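Local atomic coordinates of beta-gamma-crystallin (Geodia cydonium, PDB entry 4IAU), a protein that is of unknown function but binds calcium and belongs to the beta/gamma-crystallin family, built from Greek key strand motifs. Residues G37-Q43 / L56-E62; R77-T81 / F94-D100. One frame throughout, in Å; residues are numbered along the deposited sequence.

Interaction 1 comes first along the chain and is closed before interaction 2 opens. It pairs two neighbouring strands of one three-stranded sheet. Its bonds are mainly backbone to backbone, and its outer strand is partly exposed. Interaction 2 is more buried and lies near the centre of the chain. It joins the third strand of that sheet and the loop after it to a segment leading into another sheet. It is bonded by side chains, buried at R77 and exposed at K80, and by waters. The two meet directly: strands 38-42 and 75-78 are neighbours, M38 O lies 2.8 Å from V79 N, and Y42 OH lies 2.6 Å from F94 O, both probable hydrogen bonds.

Interaction 1: G37-Q43 / L56-E62; sequences GMWIFYQ and LWIKLDE
Strands 38-42 and 57-61, within segments 37-43 and 56-62, run antiparallel in extended conformation; Q43 leaves it at phi/psi -71/-31. The axes come within 4.7 Å, at 162° between their directions. W39-L60 and F41-I58 are hydrogen-bonded pairs; I40-K59 and Y42-W57 are non-hydrogen-bonded.

Main-chain bonds run from W39 N to L60 O (3.0 Å), L60 N to W39 O (2.8 Å), F41 N to I58 O (2.9 Å) and I58 N to F41 O (3.0 Å). Q43 N extends the ladder to L56 O at 2.9 Å. At the ends, L56 N donates to Q43 OE1 (3.0 Å) and G37 N to E62 OE2 (2.8 Å). A water bridges G37 O (2.8 Å) and E62 N (2.9 Å). At G37, phi/psi 90/-153, a CB would clash with the preceding carbonyl oxygen.

One face carries M38, I40, Y42, W57, K59 and D61. W57 is p at chi1, with CB 4.2 Å from Y42 CD2. K59 NZ makes a salt bridge to D61 OD1 at 2.7 Å. M38, a selenomethionine, packs its CE methyl against K59 NZ at 3.5 Å. The other face, W39, F41, I58 and L60, is mostly apolar: F41 CB meets I58 CG2 at 3.9 Å and F41 CE1 meets L60 CD1 at 3.7 Å. W39 NE1 bonds K36 O, and its ring leads away to touch F76 and P78.

The F41 and L60 face packs on strand 31-36, as in a crystallin beta-sandwich. On the W57 face, I40 touches F94, and the W57 and F94 rings meet edge-to-face. Strand 38-42 lies between strands 57-61 and 75-78.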
# COMPACT_ATOMS: atom_id res chain seq x y z
N GLY A 37 -7.41 4.63 -9.92
CA GLY A 37 -6.44 3.83 -9.20
C GLY A 37 -6.94 3.40 -7.83
O GLY A 37 -8.14 3.22 -7.60
N MSE A 38 -5.99 3.18 -6.92
CA MSE A 38 -6.26 2.74 -5.57
C MSE A 38 -5.32 3.53 -4.65
O MSE A 38 -4.14 3.67 -4.98
CB MSE A 38 -5.99 1.26 -5.40
CG MSE A 38 -6.94 0.39 -6.16
SE MSE A 38 -6.62 -1.50 -5.74
CE MSE A 38 -5.50 -1.22 -4.21
N TRP A 39 -5.84 4.04 -3.55
CA TRP A 39 -5.07 4.87 -2.67
C TRP A 39 -5.17 4.40 -1.22
O TRP A 39 -6.18 3.87 -0.81
CB TRP A 39 -5.56 6.34 -2.74
CG TRP A 39 -5.28 7.00 -4.05
CD1 TRP A 39 -5.89 6.76 -5.25
CD2 TRP A 39 -4.30 8.00 -4.30
NE1 TRP A 39 -5.35 7.56 -6.23
CE2 TRP A 39 -4.38 8.34 -5.67
CE3 TRP A 39 -3.37 8.70 -3.49
CZ2 TRP A 39 -3.55 9.32 -6.25
CZ3 TRP A 39 -2.54 9.66 -4.05
CH2 TRP A 39 -2.65 9.96 -5.43
N ILE A 40 -4.13 4.68 -0.45
CA ILE A 40 -4.12 4.38 0.97
C ILE A 40 -3.86 5.69 1.69
O ILE A 40 -2.98 6.48 1.31
CB ILE A 40 -3.06 3.32 1.38
CG1 ILE A 40 -3.05 2.16 0.41
CG2 ILE A 40 -3.34 2.86 2.81
CD1 ILE A 40 -1.98 1.15 0.59
N PHE A 41 -4.64 5.92 2.74
CA PHE A 41 -4.62 7.10 3.59
C PHE A 41 -4.19 6.70 4.98
O PHE A 41 -4.61 5.64 5.47
CB PHE A 41 -5.97 7.81 3.61
CG PHE A 41 -6.45 8.16 2.20
CD1 PHE A 41 -7.09 7.16 1.46
CD2 PHE A 41 -6.22 9.42 1.66
CE1 PHE A 41 -7.41 7.47 0.14
CE2 PHE A 41 -6.53 9.68 0.34
CZ PHE A 41 -7.11 8.68 -0.40
N TYR A 42 -3.40 7.57 5.65
CA TYR A 42 -2.81 7.23 6.92
C TYR A 42 -3.00 8.38 7.90
O TYR A 42 -2.88 9.55 7.54
CB TYR A 42 -1.31 6.97 6.76
CG TYR A 42 -0.98 5.92 5.73
CD1 TYR A 42 -0.86 6.24 4.39
CD2 TYR A 42 -0.79 4.59 6.08
CE1 TYR A 42 -0.58 5.30 3.44
CE2 TYR A 42 -0.48 3.61 5.14
CZ TYR A 42 -0.35 3.97 3.80
OH TYR A 42 -0.01 3.08 2.82
N GLN A 43 -3.18 8.01 9.17
CA GLN A 43 -3.36 9.00 10.23
C GLN A 43 -2.10 9.78 10.54
O GLN A 43 -2.18 10.94 10.99
CB GLN A 43 -3.89 8.25 11.47
CG GLN A 43 -4.16 9.13 12.65
CD GLN A 43 -4.83 8.38 13.76
OE1 GLN A 43 -4.54 7.18 13.99
NE2 GLN A 43 -5.71 9.04 14.46
N LEU A 56 -4.35 4.62 12.45
CA LEU A 56 -5.47 4.40 11.55
C LEU A 56 -5.03 4.54 10.10
O LEU A 56 -4.12 5.28 9.76
CB LEU A 56 -6.62 5.38 11.85
CG LEU A 56 -7.18 5.36 13.28
CD1 LEU A 56 -8.18 6.46 13.44
CD2 LEU A 56 -7.75 3.99 13.64
N TRP A 57 -5.70 3.78 9.25
CA TRP A 57 -5.45 3.73 7.83
C TRP A 57 -6.70 3.33 7.12
O TRP A 57 -7.57 2.65 7.70
CB TRP A 57 -4.29 2.71 7.56
CG TRP A 57 -4.72 1.33 7.93
CD1 TRP A 57 -4.73 0.79 9.20
CD2 TRP A 57 -5.29 0.34 7.06
NE1 TRP A 57 -5.26 -0.47 9.15
CE2 TRP A 57 -5.61 -0.78 7.87
CE3 TRP A 57 -5.56 0.27 5.70
CZ2 TRP A 57 -6.17 -1.93 7.32
CZ3 TRP A 57 -6.13 -0.87 5.16
CH2 TRP A 57 -6.41 -1.95 5.99
N ILE A 58 -6.78 3.64 5.82
CA ILE A 58 -7.88 3.16 5.01
C ILE A 58 -7.41 3.06 3.56
O ILE A 58 -6.73 3.97 3.08
CB ILE A 58 -9.15 4.02 5.15
CG1 ILE A 58 -10.31 3.39 4.38
CG2 ILE A 58 -8.92 5.46 4.73
CD1 ILE A 58 -11.65 3.98 4.75
N LYS A 59 -7.77 1.98 2.88
CA LYS A 59 -7.53 1.79 1.48
C LYS A 59 -8.83 2.05 0.72
O LYS A 59 -9.85 1.46 1.07
CB LYS A 59 -7.01 0.36 1.21
CG LYS A 59 -6.73 0.08 -0.26
CD LYS A 59 -6.18 -1.26 -0.70
CE LYS A 59 -7.25 -2.25 -1.04
NZ LYS A 59 -8.24 -1.90 -2.07
N LEU A 60 -8.78 2.88 -0.30
CA LEU A 60 -9.93 3.24 -1.07
C LEU A 60 -9.72 3.03 -2.56
O LEU A 60 -8.69 3.33 -3.14
CB LEU A 60 -10.30 4.74 -0.83
CG LEU A 60 -10.72 5.05 0.61
CD1 LEU A 60 -10.91 6.56 0.76
CD2 LEU A 60 -11.99 4.31 0.96
N ASP A 61 -10.79 2.48 -3.15
CA ASP A 61 -10.87 2.21 -4.58
C ASP A 61 -11.65 3.30 -5.29
O ASP A 61 -12.26 4.19 -4.68
CB ASP A 61 -11.51 0.85 -4.77
CG ASP A 61 -10.73 -0.32 -4.21
OD1 ASP A 61 -9.55 -0.25 -3.81
OD2 ASP A 61 -11.35 -1.39 -4.15
N GLU A 62 -11.61 3.24 -6.61
CA GLU A 62 -12.36 4.17 -7.46
C GLU A 62 -13.79 4.28 -7.01
O GLU A 62 -14.46 3.26 -6.70
CB GLU A 62 -12.29 3.67 -8.89
CG GLU A 62 -10.94 3.95 -9.54
CD GLU A 62 -10.60 3.16 -10.79
OE1 GLU A 62 -11.43 2.33 -11.24
OE2 GLU A 62 -9.52 3.43 -11.41
O HOH W 1 -9.95 1.10 -7.67

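Interaction 2: R77-T81 / F94-D100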
# COMPACT_ATOMS: atom_id res chain seq x y z
N ARG A 77 -1.03 7.79 -0.42
CA ARG A 77 -0.26 7.43 -1.60
C ARG A 77 -1.03 6.46 -2.46
O ARG A 77 -1.86 5.68 -1.96
CB ARG A 77 1.12 6.82 -1.22
CG ARG A 77 0.99 5.59 -0.30
CD ARG A 77 2.38 5.05 0.01
NE ARG A 77 2.32 4.08 1.09
CZ ARG A 77 3.40 3.60 1.72
NH1 ARG A 77 4.62 3.95 1.30
NH2 ARG A 77 3.28 2.79 2.74
N PRO A 78 -0.75 6.44 -3.76
CA PRO A 78 -1.36 5.46 -4.65
C PRO A 78 -0.66 4.12 -4.51
O PRO A 78 0.48 4.00 -4.10
CB PRO A 78 -1.14 6.08 -6.04
CG PRO A 78 0.19 6.82 -5.89
CD PRO A 78 0.16 7.37 -4.50
N VAL A 79 -1.39 3.07 -4.93
CA VAL A 79 -0.83 1.75 -5.04
C VAL A 79 -0.42 1.59 -6.51
O VAL A 79 -1.23 1.34 -7.40
CB VAL A 79 -1.82 0.67 -4.61
CG1 VAL A 79 -1.18 -0.72 -4.70
CG2 VAL A 79 -2.34 0.94 -3.18
N LYS A 80 0.86 1.79 -6.81
CA LYS A 80 1.27 2.00 -8.18
C LYS A 80 1.34 0.70 -8.99
O LYS A 80 1.44 0.74 -10.22
CB LYS A 80 2.62 2.75 -8.28
CG LYS A 80 2.54 4.14 -7.66
CD LYS A 80 3.74 5.00 -8.07
CE LYS A 80 5.04 4.44 -7.56
NZ LYS A 80 5.10 4.09 -6.12
N THR A 81 1.19 -0.44 -8.34
CA THR A 81 1.07 -1.72 -9.03
C THR A 81 -0.35 -2.14 -9.23
O THR A 81 -0.55 -3.30 -9.68
CB THR A 81 1.92 -2.80 -8.33
OG1 THR A 81 1.33 -3.03 -7.11
CG2 THR A 81 3.39 -2.44 -8.31
N PHE A 94 -0.04 -1.82 5.54
CA PHE A 94 0.46 -1.08 4.39
C PHE A 94 1.23 0.14 4.80
O PHE A 94 1.31 1.13 4.03
CB PHE A 94 -0.65 -0.78 3.37
CG PHE A 94 -1.56 -1.96 3.23
CD1 PHE A 94 -1.05 -3.19 2.79
CD2 PHE A 94 -2.89 -1.91 3.58
CE1 PHE A 94 -1.84 -4.31 2.77
CE2 PHE A 94 -3.67 -3.01 3.56
CZ PHE A 94 -3.14 -4.24 3.14
N GLY A 95 1.85 0.14 5.98
CA GLY A 95 2.60 1.28 6.41
C GLY A 95 4.06 1.24 6.02
O GLY A 95 4.62 0.23 5.66
N GLY A 96 4.69 2.43 6.11
CA GLY A 96 6.14 2.54 5.96
C GLY A 96 6.62 2.40 4.55
O GLY A 96 5.89 2.53 3.56
N LYS A 97 7.92 2.11 4.42
CA LYS A 97 8.58 2.01 3.12
C LYS A 97 7.87 0.98 2.27
O LYS A 97 7.59 -0.13 2.71
CB LYS A 97 10.02 1.60 3.35
CG LYS A 97 10.87 1.61 2.10
CD LYS A 97 12.34 1.49 2.32
CE LYS A 97 13.09 2.73 2.73
NZ LYS A 97 14.41 2.76 2.01
N GLU A 98 7.62 1.33 1.00
CA GLU A 98 7.02 0.43 0.05
C GLU A 98 8.04 0.03 -1.04
O GLU A 98 9.05 0.70 -1.29
CB GLU A 98 5.78 1.04 -0.63
CG GLU A 98 6.08 2.17 -1.59
CD GLU A 98 4.90 2.79 -2.28
OE1 GLU A 98 3.82 2.15 -2.35
OE2 GLU A 98 5.01 3.95 -2.73
N LEU A 99 7.71 -1.07 -1.70
CA LEU A 99 8.49 -1.59 -2.82
C LEU A 99 7.53 -2.17 -3.83
O LEU A 99 6.73 -3.08 -3.54
CB LEU A 99 9.47 -2.67 -2.36
CG LEU A 99 10.25 -3.34 -3.46
CD1 LEU A 99 11.21 -2.38 -4.13
CD2 LEU A 99 10.95 -4.56 -2.89
N ASP A 100 7.56 -1.65 -5.07
CA ASP A 100 6.75 -2.12 -6.15
C ASP A 100 7.42 -3.29 -6.89
O ASP A 100 8.61 -3.24 -7.23
CB ASP A 100 6.51 -1.01 -7.17
CG ASP A 100 5.59 0.10 -6.65
OD1 ASP A 100 4.72 -0.19 -5.81
OD2 ASP A 100 5.72 1.23 -7.14
O HOH W 2 5.86 5.62 -0.74
O HOH W 3 1.21 2.28 -1.84
O HOH W 4 2.95 5.35 -3.85
O HOH W 5 3.18 1.97 -5.07
O HOH W 6 7.45 4.05 -4.28
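One buried arginine holds two backbone carbonyls of a loop. R77 NH2 donates to F94 O at 2.9 Å and to G96 O at 2.7 Å, and R77 NH1 shares G96 O at 3.0 Å. Both oxygens lie near the guanidinium plane. The side chain is extended beyond a p chi1, so it spans the gap to the loop. Its NE binds Y42 OH, which also binds F94 O.

The other half is a salt-bridge network. K80 NZ lies 3.1 Å from D100 OD2 and 3.4 Å from E98 OE2. Waters fill the space around E98. One joins R77 NH1 (2.9 Å) to E98 OE2 (2.7 Å). D100 OD1 also binds T87 OG1, as does T81 OG1. T81 CG2 packs on D100 CB at 3.6 Å.

The contact lies where the N-terminal sheets meet the C-terminal crystallin domain, probably as part of its interdomain interface. The loop runs near the calcium site of K90, G112, S114 and D154, but G96 is not a ligand. Between these segments the chemistry is polar and hydrated; V79 and F94 pack beside it on I40 and L117. R77 thus fixes loop 94-96, while exposed K80 sets its charge between two acids.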